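Local coordinates for protein condensin complex subunit 3 (PDB 5OQR) that serves as the HEAT-repeat regulatory subunit of condensin, the complex required for converting interphase chromatin into condensed, mitotic-like chromosomes, at residues I6-T12 and R56-L61; I44-G50 and T95-C100; L306-L312 and F361-L366; E300-L306 and Y341-Q346. All coordinates share one frame. Residue numbers count along the deposited sequence, not the author numbering.

Contact 1: I6-T12 and R56-L61; sequences IISSSQT and RVLRFL
This is a buried packing contact at the N-terminal end of the HEAT-repeat solenoid, where the first helix of the chain and the turn after it lie against helix 52-69, part of HEAT repeat 1. Residues 6-12 keep helical phi/psi throughout, without regular helix bonding toward the end; 56-61 is regular helix. The backbones come nearest at Gln11 and Val57, CA to CA 5.4 Å. Ile7 (m, t) is the main apolar residue: its CG2 meets Val57 CG1 at 3.4 Å, its CG1 lies near the ring plane at the edge of Phe60 (CE1, 4.0 Å), and its CD1 reaches Leu61 CD2 at 4.1 Å. Ser10, CB directed toward helix 52-69, has a p hydroxyl that donates from OG to Ile7 O (2.8 Å) and sits 3.6 Å from Phe60 CD1. Arg56 extends along the turn and gives a weak hydrogen bond from NH1 to Gln11 O (3.1 Å). The Gln11 side chain instead has OE1 hydrogen-bonded to the backbone of condensin complex subunit 2, which also packs aromatic surface on Gln11 and Val57. Cohesion between these segments is therefore mainly apolar, with one weak hydrogen bond from Arg56 to a backbone carbonyl.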
# COMPACT_ATOMS: atom_id res chain seq x y z
N ILE A 6 37.22 7.88 38.57
CA ILE A 6 37.13 6.62 37.84
C ILE A 6 36.01 6.71 36.82
O ILE A 6 36.18 6.34 35.65
CB ILE A 6 36.90 5.44 38.81
CG1 ILE A 6 38.04 5.35 39.83
CG2 ILE A 6 36.80 4.13 38.03
CD1 ILE A 6 37.76 4.38 40.96
N ILE A 7 34.85 7.20 37.25
CA ILE A 7 33.71 7.35 36.35
C ILE A 7 34.05 8.35 35.24
O ILE A 7 33.82 8.08 34.05
CB ILE A 7 32.47 7.78 37.14
CG1 ILE A 7 32.10 6.69 38.15
CG2 ILE A 7 31.30 8.06 36.20
CD1 ILE A 7 30.92 7.02 39.04
N SER A 8 34.58 9.51 35.61
CA SER A 8 34.97 10.50 34.61
C SER A 8 35.97 9.94 33.61
O SER A 8 36.11 10.49 32.51
CB SER A 8 35.56 11.73 35.30
OG SER A 8 35.67 12.81 34.39
N SER A 9 36.68 8.86 33.97
CA SER A 9 37.62 8.24 33.04
C SER A 9 36.93 7.28 32.08
O SER A 9 37.38 7.13 30.94
CB SER A 9 38.70 7.50 33.82
OG SER A 9 38.14 6.61 34.77
N SER A 10 35.84 6.64 32.50
CA SER A 10 35.03 5.84 31.59
C SER A 10 34.38 6.69 30.50
O SER A 10 33.74 6.15 29.60
CB SER A 10 33.94 5.09 32.36
OG SER A 10 32.81 5.91 32.58
N GLN A 11 34.54 8.01 30.59
CA GLN A 11 33.91 8.92 29.64
C GLN A 11 34.37 8.67 28.21
O GLN A 11 33.57 8.74 27.27
CB GLN A 11 34.24 10.35 30.08
CG GLN A 11 33.32 11.40 29.53
CD GLN A 11 33.63 12.80 30.05
OE1 GLN A 11 33.47 13.78 29.34
NE2 GLN A 11 34.08 12.89 31.31
N THR A 12 35.66 8.37 28.02
CA THR A 12 36.23 8.38 26.68
C THR A 12 35.96 7.09 25.92
O THR A 12 35.56 7.12 24.75
CB THR A 12 37.74 8.63 26.76
OG1 THR A 12 38.36 7.62 27.56
CG2 THR A 12 38.02 10.00 27.37
N ARG A 56 28.21 6.44 27.35
CA ARG A 56 29.37 5.64 27.77
C ARG A 56 29.42 5.53 29.28
O ARG A 56 29.49 4.42 29.83
CB ARG A 56 30.66 6.26 27.24
CG ARG A 56 30.81 6.25 25.73
CD ARG A 56 32.27 6.29 25.34
NE ARG A 56 32.46 6.75 23.97
CZ ARG A 56 32.43 8.02 23.59
NH1 ARG A 56 32.20 8.98 24.49
NH2 ARG A 56 32.61 8.34 22.32
N VAL A 57 29.39 6.67 29.98
CA VAL A 57 29.38 6.65 31.44
C VAL A 57 28.24 5.77 31.94
O VAL A 57 28.43 4.91 32.81
CB VAL A 57 29.26 8.08 31.99
CG1 VAL A 57 29.20 8.07 33.51
CG2 VAL A 57 30.44 8.93 31.51
N LEU A 58 27.05 5.98 31.39
CA LEU A 58 25.90 5.18 31.81
C LEU A 58 26.09 3.71 31.44
O LEU A 58 25.62 2.83 32.17
CB LEU A 58 24.62 5.74 31.19
CG LEU A 58 23.28 5.19 31.66
CD1 LEU A 58 23.27 4.84 33.14
CD2 LEU A 58 22.18 6.21 31.35
N ARG A 59 26.75 3.43 30.32
CA ARG A 59 27.09 2.05 29.98
C ARG A 59 28.05 1.47 31.02
O ARG A 59 27.90 0.31 31.42
CB ARG A 59 27.71 1.99 28.59
CG ARG A 59 26.71 2.15 27.45
CD ARG A 59 25.86 0.91 27.27
NE ARG A 59 24.94 1.06 26.14
CZ ARG A 59 25.30 0.96 24.87
NH1 ARG A 59 26.56 0.71 24.54
NH2 ARG A 59 24.39 1.10 23.91
N PHE A 60 29.03 2.25 31.46
CA PHE A 60 29.97 1.76 32.46
C PHE A 60 29.26 1.39 33.75
O PHE A 60 29.60 0.39 34.40
CB PHE A 60 31.04 2.82 32.74
CG PHE A 60 31.85 2.55 33.98
CD1 PHE A 60 31.89 3.48 35.00
CD2 PHE A 60 32.54 1.36 34.12
CE1 PHE A 60 32.62 3.23 36.15
CE2 PHE A 60 33.28 1.11 35.26
CZ PHE A 60 33.32 2.05 36.28
N LEU A 61 28.26 2.18 34.15
CA LEU A 61 27.61 1.95 35.44
C LEU A 61 26.78 0.68 35.41
O LEU A 61 26.93 -0.19 36.28
CB LEU A 61 26.76 3.17 35.80
CG LEU A 61 27.57 4.46 35.98
CD1 LEU A 61 26.66 5.66 36.17
CD2 LEU A 61 28.55 4.34 37.14

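Contact 2: I44-G50 and T95-C100; sequences ILTVKKG and TVRYRC
Arg99 NE donates to Val47 O (3.1 Å, 164°), and its NH2 makes a weak bond to Lys48 O (2.9 Å, 128°). The m, m, t side chain, rising from regular helix 95-100, thus binds successive carbonyls of 44-50, while NH1 bonds Gln102 one turn on. Residues 44-46 have helical phi/psi, Val47 to Lys49 are polyproline-II-like (psi 132° to 159°), and Gly50 has positive phi (97°). CA atoms are nearest at Leu45-Val96 (4.8 Å) and Lys48-Thr95 (5.8 Å). Leu45 (m, t) lies along the helix, CD2 3.6 Å from Arg99 CB, CD1 4.1 Å from Cys100 SG and CB 4.1 Å from Val96 CG2. At the exposed end, Lys48 CD passes Thr95 OG1 at 3.4 Å and Lys49 brings CD to 3.6 Å from Tyr98 OH. Condensin complex subunit 2 packs apolar surface on Val47 and Val96 and an aromatic side chain on Leu45. Loop 44-50, leading into helix 52-69, thus lies across helix 94-108 of HEAT 2, side-by-side packing typical of an alpha-solenoid.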
# COMPACT_ATOMS: atom_id res chain seq x y z
N ILE A 44 24.97 13.61 35.07
CA ILE A 44 24.43 13.07 33.83
C ILE A 44 23.09 13.70 33.49
O ILE A 44 22.69 13.69 32.32
CB ILE A 44 24.34 11.54 33.92
CG1 ILE A 44 25.70 10.93 33.59
CG2 ILE A 44 23.27 10.97 32.99
CD1 ILE A 44 25.86 9.49 34.01
N LEU A 45 22.38 14.26 34.47
CA LEU A 45 21.12 14.93 34.19
C LEU A 45 21.33 16.29 33.54
O LEU A 45 20.40 16.80 32.90
CB LEU A 45 20.32 15.11 35.49
CG LEU A 45 20.14 13.87 36.36
CD1 LEU A 45 19.10 14.14 37.44
CD2 LEU A 45 19.75 12.65 35.54
N THR A 46 22.51 16.89 33.68
CA THR A 46 22.76 18.21 33.11
C THR A 46 23.13 18.14 31.64
O THR A 46 22.81 19.06 30.87
CB THR A 46 23.86 18.94 33.89
OG1 THR A 46 24.15 20.19 33.25
CG2 THR A 46 25.13 18.10 33.97
N VAL A 47 23.81 17.07 31.21
CA VAL A 47 24.21 16.94 29.82
C VAL A 47 22.98 16.73 28.95
O VAL A 47 22.11 15.89 29.24
CB VAL A 47 25.21 15.78 29.65
CG1 VAL A 47 26.56 16.16 30.22
CG2 VAL A 47 24.69 14.50 30.29
N LYS A 48 22.89 17.50 27.87
CA LYS A 48 21.80 17.36 26.92
C LYS A 48 22.00 16.13 26.04
O LYS A 48 23.11 15.61 25.90
CB LYS A 48 21.68 18.62 26.05
CG LYS A 48 21.40 19.91 26.81
CD LYS A 48 20.00 19.91 27.40
CE LYS A 48 19.74 21.11 28.29
NZ LYS A 48 20.41 20.98 29.62
N LYS A 49 20.90 15.66 25.45
CA LYS A 49 20.98 14.49 24.58
C LYS A 49 21.92 14.77 23.41
O LYS A 49 22.18 15.91 23.04
CB LYS A 49 19.59 14.11 24.06
CG LYS A 49 19.62 13.04 22.97
CD LYS A 49 18.28 12.38 22.74
CE LYS A 49 18.37 11.39 21.60
NZ LYS A 49 17.28 10.37 21.64
N GLY A 50 22.43 13.69 22.83
CA GLY A 50 23.39 13.77 21.75
C GLY A 50 24.83 13.63 22.18
O GLY A 50 25.72 13.79 21.34
N THR A 95 15.62 17.24 29.46
CA THR A 95 16.71 16.28 29.53
C THR A 95 16.85 15.68 30.92
O THR A 95 17.21 14.50 31.04
CB THR A 95 18.01 16.95 29.09
OG1 THR A 95 18.10 18.25 29.68
CG2 THR A 95 18.04 17.06 27.57
N VAL A 96 16.59 16.45 31.97
CA VAL A 96 16.52 15.88 33.31
C VAL A 96 15.46 14.79 33.35
O VAL A 96 15.63 13.75 34.00
CB VAL A 96 16.27 16.98 34.35
CG1 VAL A 96 15.96 16.37 35.72
CG2 VAL A 96 17.48 17.89 34.45
N ARG A 97 14.33 15.02 32.68
CA ARG A 97 13.31 13.98 32.56
C ARG A 97 13.78 12.85 31.65
O ARG A 97 13.55 11.67 31.94
CB ARG A 97 12.01 14.58 32.03
CG ARG A 97 10.99 14.92 33.10
CD ARG A 97 9.75 15.53 32.48
NE ARG A 97 10.09 16.70 31.68
CZ ARG A 97 9.28 17.26 30.78
NH1 ARG A 97 8.07 16.75 30.57
NH2 ARG A 97 9.67 18.33 30.10
N TYR A 98 14.44 13.19 30.54
CA TYR A 98 14.89 12.18 29.60
C TYR A 98 16.02 11.34 30.18
O TYR A 98 16.03 10.12 30.02
CB TYR A 98 15.32 12.85 28.29
CG TYR A 98 16.36 12.08 27.51
CD1 TYR A 98 16.02 10.97 26.75
CD2 TYR A 98 17.69 12.49 27.51
CE1 TYR A 98 16.97 10.28 26.03
CE2 TYR A 98 18.65 11.80 26.79
CZ TYR A 98 18.28 10.69 26.05
OH TYR A 98 19.23 10.01 25.33
N ARG A 99 16.97 11.98 30.87
CA ARG A 99 18.03 11.22 31.52
C ARG A 99 17.48 10.34 32.63
O ARG A 99 17.86 9.17 32.76
CB ARG A 99 19.10 12.17 32.06
CG ARG A 99 19.85 12.96 30.99
CD ARG A 99 20.67 12.06 30.08
NE ARG A 99 21.43 12.83 29.10
CZ ARG A 99 22.07 12.29 28.06
NH1 ARG A 99 22.05 10.98 27.87
NH2 ARG A 99 22.73 13.07 27.22
N CYS A 100 16.58 10.88 33.46
CA CYS A 100 15.98 10.09 34.52
C CYS A 100 15.34 8.83 33.96
O CYS A 100 15.60 7.72 34.44
CB CYS A 100 14.96 10.92 35.29
SG CYS A 100 15.68 12.02 36.53

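Contact 3: L306-L312 and F361-L366; sequences LTAESSL and FIIEQL
Ile362 (m, t) reaches across to the start of helix 308-324, its CD1 3.6 Å from Leu306 O and its CG1 3.6 Å from Thr307 O, while its CG2 meets Leu306 CD1 at 3.9 Å. The short axes of 308-312 and 361-366 run almost parallel, 6° apart with a closest approach of 8.7 Å, and the CA register is Ala308-Ile362 (5.6 Å) and Leu312-Gln365 (5.9 Å). Leu306 and Thr307 are non-helical; Thr307 is the N-cap, its p side chain accepting at OG1 from Ser310 N (2.8 Å). Small residues permit the close approach. Ala308 CB touches Phe361 CD2 at 3.5 Å, and Ala308 O lies at the edge of that ring, 3.2 Å from CE2. Ser311 (p) places OG 3.6 Å from Ile362 CA and 3.5 Å from Gln365 CG. Leu312 (t, p) packs its CD1 on Phe361 CZ (3.9 Å), and Leu306 CD1 closes the other end on Leu366 CD2 (4.1 Å). Gln365 OE1 bonds Arg315, and Ala308 N bonds Glu358, each link joining helices 308-324 and 356-372 beyond the segments. Between the two segments themselves no hydrogen bond forms, so cohesion there is steric and apolar, with those two flanking hydrogen bonds supplementing it.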
# COMPACT_ATOMS: atom_id res chain seq x y z
N LEU A 306 -0.42 -35.57 -7.71
CA LEU A 306 -0.45 -34.12 -7.56
C LEU A 306 -1.42 -33.69 -6.47
O LEU A 306 -2.47 -34.31 -6.25
CB LEU A 306 -0.85 -33.46 -8.88
CG LEU A 306 0.25 -33.35 -9.94
CD1 LEU A 306 -0.34 -32.91 -11.27
CD2 LEU A 306 1.34 -32.39 -9.51
N THR A 307 -1.06 -32.62 -5.77
CA THR A 307 -1.89 -31.97 -4.78
C THR A 307 -2.05 -30.50 -5.16
O THR A 307 -1.44 -30.02 -6.12
CB THR A 307 -1.30 -32.10 -3.37
OG1 THR A 307 -0.15 -31.25 -3.25
CG2 THR A 307 -0.88 -33.54 -3.09
N ALA A 308 -2.86 -29.78 -4.40
CA ALA A 308 -3.00 -28.35 -4.62
C ALA A 308 -1.67 -27.64 -4.44
O ALA A 308 -1.26 -26.83 -5.27
CB ALA A 308 -4.06 -27.77 -3.69
N GLU A 309 -0.96 -27.96 -3.35
CA GLU A 309 0.33 -27.34 -3.09
C GLU A 309 1.39 -27.87 -4.05
O GLU A 309 2.21 -27.10 -4.56
CB GLU A 309 0.76 -27.58 -1.65
CG GLU A 309 -0.21 -27.05 -0.60
CD GLU A 309 -1.40 -27.97 -0.36
OE1 GLU A 309 -1.47 -29.03 -1.03
OE2 GLU A 309 -2.25 -27.65 0.49
N SER A 310 1.38 -29.18 -4.30
CA SER A 310 2.36 -29.77 -5.19
C SER A 310 2.23 -29.21 -6.60
O SER A 310 3.23 -28.94 -7.27
CB SER A 310 2.19 -31.29 -5.19
OG SER A 310 2.61 -31.87 -6.41
N SER A 311 0.99 -29.02 -7.08
CA SER A 311 0.80 -28.52 -8.43
C SER A 311 1.15 -27.05 -8.54
O SER A 311 1.71 -26.61 -9.55
CB SER A 311 -0.65 -28.76 -8.87
OG SER A 311 -1.55 -27.98 -8.10
N LEU A 312 0.84 -26.26 -7.50
CA LEU A 312 1.19 -24.85 -7.51
C LEU A 312 2.70 -24.67 -7.53
O LEU A 312 3.22 -23.74 -8.16
CB LEU A 312 0.58 -24.15 -6.30
CG LEU A 312 0.82 -22.64 -6.22
CD1 LEU A 312 -0.01 -21.91 -7.25
CD2 LEU A 312 0.51 -22.14 -4.83
N PHE A 361 -8.24 -26.83 -8.85
CA PHE A 361 -7.03 -26.05 -8.64
C PHE A 361 -5.84 -26.69 -9.34
O PHE A 361 -5.02 -25.99 -9.94
CB PHE A 361 -6.76 -25.91 -7.14
CG PHE A 361 -5.63 -24.98 -6.81
CD1 PHE A 361 -5.79 -23.61 -6.93
CD2 PHE A 361 -4.42 -25.48 -6.37
CE1 PHE A 361 -4.75 -22.76 -6.62
CE2 PHE A 361 -3.38 -24.63 -6.06
CZ PHE A 361 -3.54 -23.27 -6.19
N ILE A 362 -5.73 -28.02 -9.27
CA ILE A 362 -4.62 -28.72 -9.92
C ILE A 362 -4.68 -28.52 -11.43
O ILE A 362 -3.68 -28.19 -12.08
CB ILE A 362 -4.64 -30.21 -9.55
CG1 ILE A 362 -4.40 -30.38 -8.05
CG2 ILE A 362 -3.59 -30.99 -10.34
CD1 ILE A 362 -4.72 -31.76 -7.53
N ILE A 363 -5.86 -28.74 -12.02
CA ILE A 363 -6.02 -28.54 -13.46
C ILE A 363 -5.68 -27.11 -13.84
O ILE A 363 -5.04 -26.85 -14.87
CB ILE A 363 -7.45 -28.92 -13.90
CG1 ILE A 363 -7.66 -30.43 -13.73
CG2 ILE A 363 -7.71 -28.51 -15.34
CD1 ILE A 363 -9.10 -30.86 -13.81
N GLU A 364 -6.10 -26.15 -13.01
CA GLU A 364 -5.76 -24.75 -13.25
C GLU A 364 -4.25 -24.57 -13.38
O GLU A 364 -3.77 -23.91 -14.31
CB GLU A 364 -6.31 -23.90 -12.10
CG GLU A 364 -6.16 -22.41 -12.29
CD GLU A 364 -6.83 -21.63 -11.18
OE1 GLU A 364 -6.29 -20.58 -10.77
OE2 GLU A 364 -7.90 -22.07 -10.71
N GLN A 365 -3.49 -25.15 -12.46
CA GLN A 365 -2.03 -25.02 -12.51
C GLN A 365 -1.46 -25.65 -13.78
O GLN A 365 -0.54 -25.10 -14.39
CB GLN A 365 -1.41 -25.64 -11.27
CG GLN A 365 -1.88 -25.03 -9.96
CD GLN A 365 -1.90 -23.52 -9.99
OE1 GLN A 365 -0.97 -22.88 -10.47
NE2 GLN A 365 -2.99 -22.93 -9.50
N LEU A 366 -2.00 -26.80 -14.19
CA LEU A 366 -1.48 -27.47 -15.37
C LEU A 366 -1.76 -26.67 -16.63
O LEU A 366 -0.94 -26.62 -17.55
CB LEU A 366 -2.07 -28.87 -15.48
CG LEU A 366 -1.73 -29.85 -14.36
CD1 LEU A 366 -2.39 -31.20 -14.62
CD2 LEU A 366 -0.22 -30.02 -14.21

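Contact 4: E300-L306 and Y341-Q346; sequences EQFWLEL and YYIERQ
Tyr341 begins the facing side of the regular helix 341-346; its t ring brings CE1 to 4.3 Å from both Glu300 OE1 and Leu304 CD2, at the exposed edge of the contact. Tyr342 (chi1 m) is the centre of the contact, pointing toward helix 300-304 opposite Trp303 (CA to CA 6.6 Å). Its ring makes an offset stack with the five-membered ring of Trp303 (chi1 m, chi2 96°), centroids 4.6 Å apart and planes at 6°, and Trp303 CB sits over its face in a CH-pi contact, 3.4 Å from the centroid. Tyr342 OH donates to Glu300 OE2 (2.6 Å), the acid reaching over with chi1 t and chi2 p. Arg345, one turn later, donates from NH1 to Leu304 O (3.1 Å), with Leu304 CD2 over one guanidinium face and 3.7 Å from Arg345 CD. A water joins the backbones, donating to Trp303 O (3.0 Å) and Tyr342 O (2.9 Å) and accepting from Arg345 NH1 (3.3 Å). Gln346 ends the walk, NE2 4.3 Å from Leu306 CB, its OE1 bonded to Ser359. The short axes cross at 34°, 10.8 Å apart at closest; Glu305 leaves the helical conformation and Leu306 is polyproline-II-like. Large side chains and one water bridge the axis separation between the short helix 300-304 and helix 336-348, helix-to-helix packing as in a HEAT-type alpha-solenoid.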
# COMPACT_ATOMS: atom_id res chain seq x y z
N GLU A 300 8.08 -38.81 -12.56
CA GLU A 300 6.74 -39.22 -12.96
C GLU A 300 5.83 -39.35 -11.74
O GLU A 300 4.66 -38.94 -11.78
CB GLU A 300 6.80 -40.54 -13.73
CG GLU A 300 5.48 -40.97 -14.36
CD GLU A 300 5.16 -40.22 -15.63
OE1 GLU A 300 4.11 -40.52 -16.26
OE2 GLU A 300 5.94 -39.33 -16.02
N GLN A 301 6.35 -39.92 -10.65
CA GLN A 301 5.58 -40.03 -9.42
C GLN A 301 5.00 -38.69 -9.00
O GLN A 301 3.85 -38.61 -8.54
CB GLN A 301 6.47 -40.59 -8.31
CG GLN A 301 5.80 -40.70 -6.94
CD GLN A 301 6.81 -40.67 -5.80
OE1 GLN A 301 7.99 -40.40 -6.01
NE2 GLN A 301 6.34 -40.94 -4.59
N PHE A 302 5.78 -37.62 -9.15
CA PHE A 302 5.32 -36.30 -8.72
C PHE A 302 4.03 -35.91 -9.42
O PHE A 302 3.12 -35.34 -8.80
CB PHE A 302 6.41 -35.27 -9.00
CG PHE A 302 6.02 -33.85 -8.68
CD1 PHE A 302 6.33 -33.30 -7.45
CD2 PHE A 302 5.34 -33.08 -9.60
CE1 PHE A 302 5.98 -32.00 -7.15
CE2 PHE A 302 4.98 -31.78 -9.31
CZ PHE A 302 5.30 -31.24 -8.09
N TRP A 303 3.92 -36.21 -10.72
CA TRP A 303 2.77 -35.78 -11.51
C TRP A 303 1.56 -36.69 -11.36
O TRP A 303 0.45 -36.27 -11.67
CB TRP A 303 3.17 -35.68 -12.98
CG TRP A 303 4.32 -34.76 -13.18
CD1 TRP A 303 5.63 -35.10 -13.27
CD2 TRP A 303 4.26 -33.34 -13.30
NE1 TRP A 303 6.40 -33.98 -13.44
CE2 TRP A 303 5.59 -32.88 -13.47
CE3 TRP A 303 3.22 -32.40 -13.29
CZ2 TRP A 303 5.89 -31.53 -13.62
CZ3 TRP A 303 3.53 -31.07 -13.44
CH2 TRP A 303 4.86 -30.64 -13.61
N LEU A 304 1.76 -37.93 -10.90
CA LEU A 304 0.64 -38.84 -10.70
C LEU A 304 0.01 -38.71 -9.32
O LEU A 304 -1.11 -39.22 -9.12
CB LEU A 304 1.11 -40.29 -10.91
CG LEU A 304 1.84 -40.56 -12.22
CD1 LEU A 304 2.31 -42.00 -12.28
CD2 LEU A 304 0.96 -40.23 -13.42
N GLU A 305 0.68 -38.05 -8.39
CA GLU A 305 0.17 -37.83 -7.04
C GLU A 305 0.07 -36.34 -6.74
O GLU A 305 0.43 -35.88 -5.66
CB GLU A 305 1.06 -38.53 -6.01
CG GLU A 305 1.09 -40.04 -6.14
CD GLU A 305 2.19 -40.66 -5.30
OE1 GLU A 305 3.06 -41.36 -5.88
OE2 GLU A 305 2.19 -40.45 -4.07
N LEU A 306 -0.42 -35.57 -7.71
CA LEU A 306 -0.45 -34.12 -7.56
C LEU A 306 -1.42 -33.69 -6.47
O LEU A 306 -2.47 -34.31 -6.25
CB LEU A 306 -0.85 -33.46 -8.88
CG LEU A 306 0.25 -33.35 -9.94
CD1 LEU A 306 -0.34 -32.91 -11.27
CD2 LEU A 306 1.34 -32.39 -9.51
N TYR A 341 -1.56 -35.82 -20.78
CA TYR A 341 -1.90 -37.02 -20.03
C TYR A 341 -2.15 -36.69 -18.56
O TYR A 341 -3.13 -37.17 -17.97
CB TYR A 341 -0.77 -38.04 -20.18
CG TYR A 341 -0.88 -39.26 -19.30
CD1 TYR A 341 0.09 -39.53 -18.35
CD2 TYR A 341 -1.95 -40.14 -19.41
CE1 TYR A 341 0.00 -40.64 -17.54
CE2 TYR A 341 -2.04 -41.26 -18.60
CZ TYR A 341 -1.06 -41.50 -17.67
OH TYR A 341 -1.15 -42.61 -16.86
N TYR A 342 -1.29 -35.87 -17.95
CA TYR A 342 -1.46 -35.51 -16.55
C TYR A 342 -2.78 -34.78 -16.32
O TYR A 342 -3.45 -34.99 -15.31
CB TYR A 342 -0.29 -34.66 -16.07
CG TYR A 342 1.06 -35.31 -16.18
CD1 TYR A 342 1.22 -36.68 -15.99
CD2 TYR A 342 2.19 -34.57 -16.49
CE1 TYR A 342 2.46 -37.28 -16.10
CE2 TYR A 342 3.43 -35.15 -16.60
CZ TYR A 342 3.56 -36.51 -16.40
OH TYR A 342 4.80 -37.09 -16.51
N ILE A 343 -3.14 -33.89 -17.25
CA ILE A 343 -4.42 -33.18 -17.13
C ILE A 343 -5.58 -34.17 -17.21
O ILE A 343 -6.55 -34.06 -16.46
CB ILE A 343 -4.52 -32.10 -18.22
CG1 ILE A 343 -3.50 -30.99 -17.95
CG2 ILE A 343 -5.93 -31.52 -18.29
CD1 ILE A 343 -3.37 -29.97 -19.07
N GLU A 344 -5.49 -35.15 -18.11
CA GLU A 344 -6.62 -36.05 -18.32
C GLU A 344 -6.81 -37.00 -17.15
O GLU A 344 -7.96 -37.34 -16.82
CB GLU A 344 -6.44 -36.82 -19.63
CG GLU A 344 -6.55 -35.91 -20.85
CD GLU A 344 -7.24 -36.57 -22.02
OE1 GLU A 344 -6.54 -37.22 -22.83
OE2 GLU A 344 -8.48 -36.45 -22.13
N ARG A 345 -5.73 -37.44 -16.50
CA ARG A 345 -5.89 -38.17 -15.25
C ARG A 345 -6.66 -37.34 -14.23
O ARG A 345 -7.48 -37.88 -13.47
CB ARG A 345 -4.52 -38.55 -14.67
CG ARG A 345 -3.72 -39.51 -15.51
CD ARG A 345 -2.46 -39.95 -14.78
NE ARG A 345 -2.73 -40.95 -13.75
CZ ARG A 345 -2.73 -40.73 -12.44
NH1 ARG A 345 -2.48 -39.52 -11.94
NH2 ARG A 345 -2.99 -41.73 -11.60
N GLN A 346 -6.41 -36.03 -14.20
CA GLN A 346 -7.03 -35.18 -13.19
C GLN A 346 -8.51 -34.98 -13.46
O GLN A 346 -9.29 -34.79 -12.52
CB GLN A 346 -6.30 -33.84 -13.14
CG GLN A 346 -6.31 -33.18 -11.77
CD GLN A 346 -5.61 -34.00 -10.71
OE1 GLN A 346 -6.12 -34.17 -9.60
NE2 GLN A 346 -4.44 -34.53 -11.04
O HOH W 1 -2.01 -36.62 -13.36

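The four contacts form two pairs on the solenoid. Contacts 1 and 2, with centres 15 Å apart, touch through Val57 CG1 and Ile44 CD1 (3.7 Å), and condensin complex subunit 2 reaches both. Contacts 3 and 4, 10 Å apart between centres, share Leu306 and pack the successive helices 300-304 and 308-324 on another successive pair, 336-348 and 356-372; no other protein chain of the assembly touches them. Centres of contacts 1 and 3 are about 63 Å apart. Contact 3 is the most uniformly buried and has no cross-segment hydrogen bond, whereas partly buried contact 4 uses aromatic stacking, a carboxylate and water. In contacts 1, 2 and 4 an arginine bonds backbone carbonyl oxygen, weakly in contact 1.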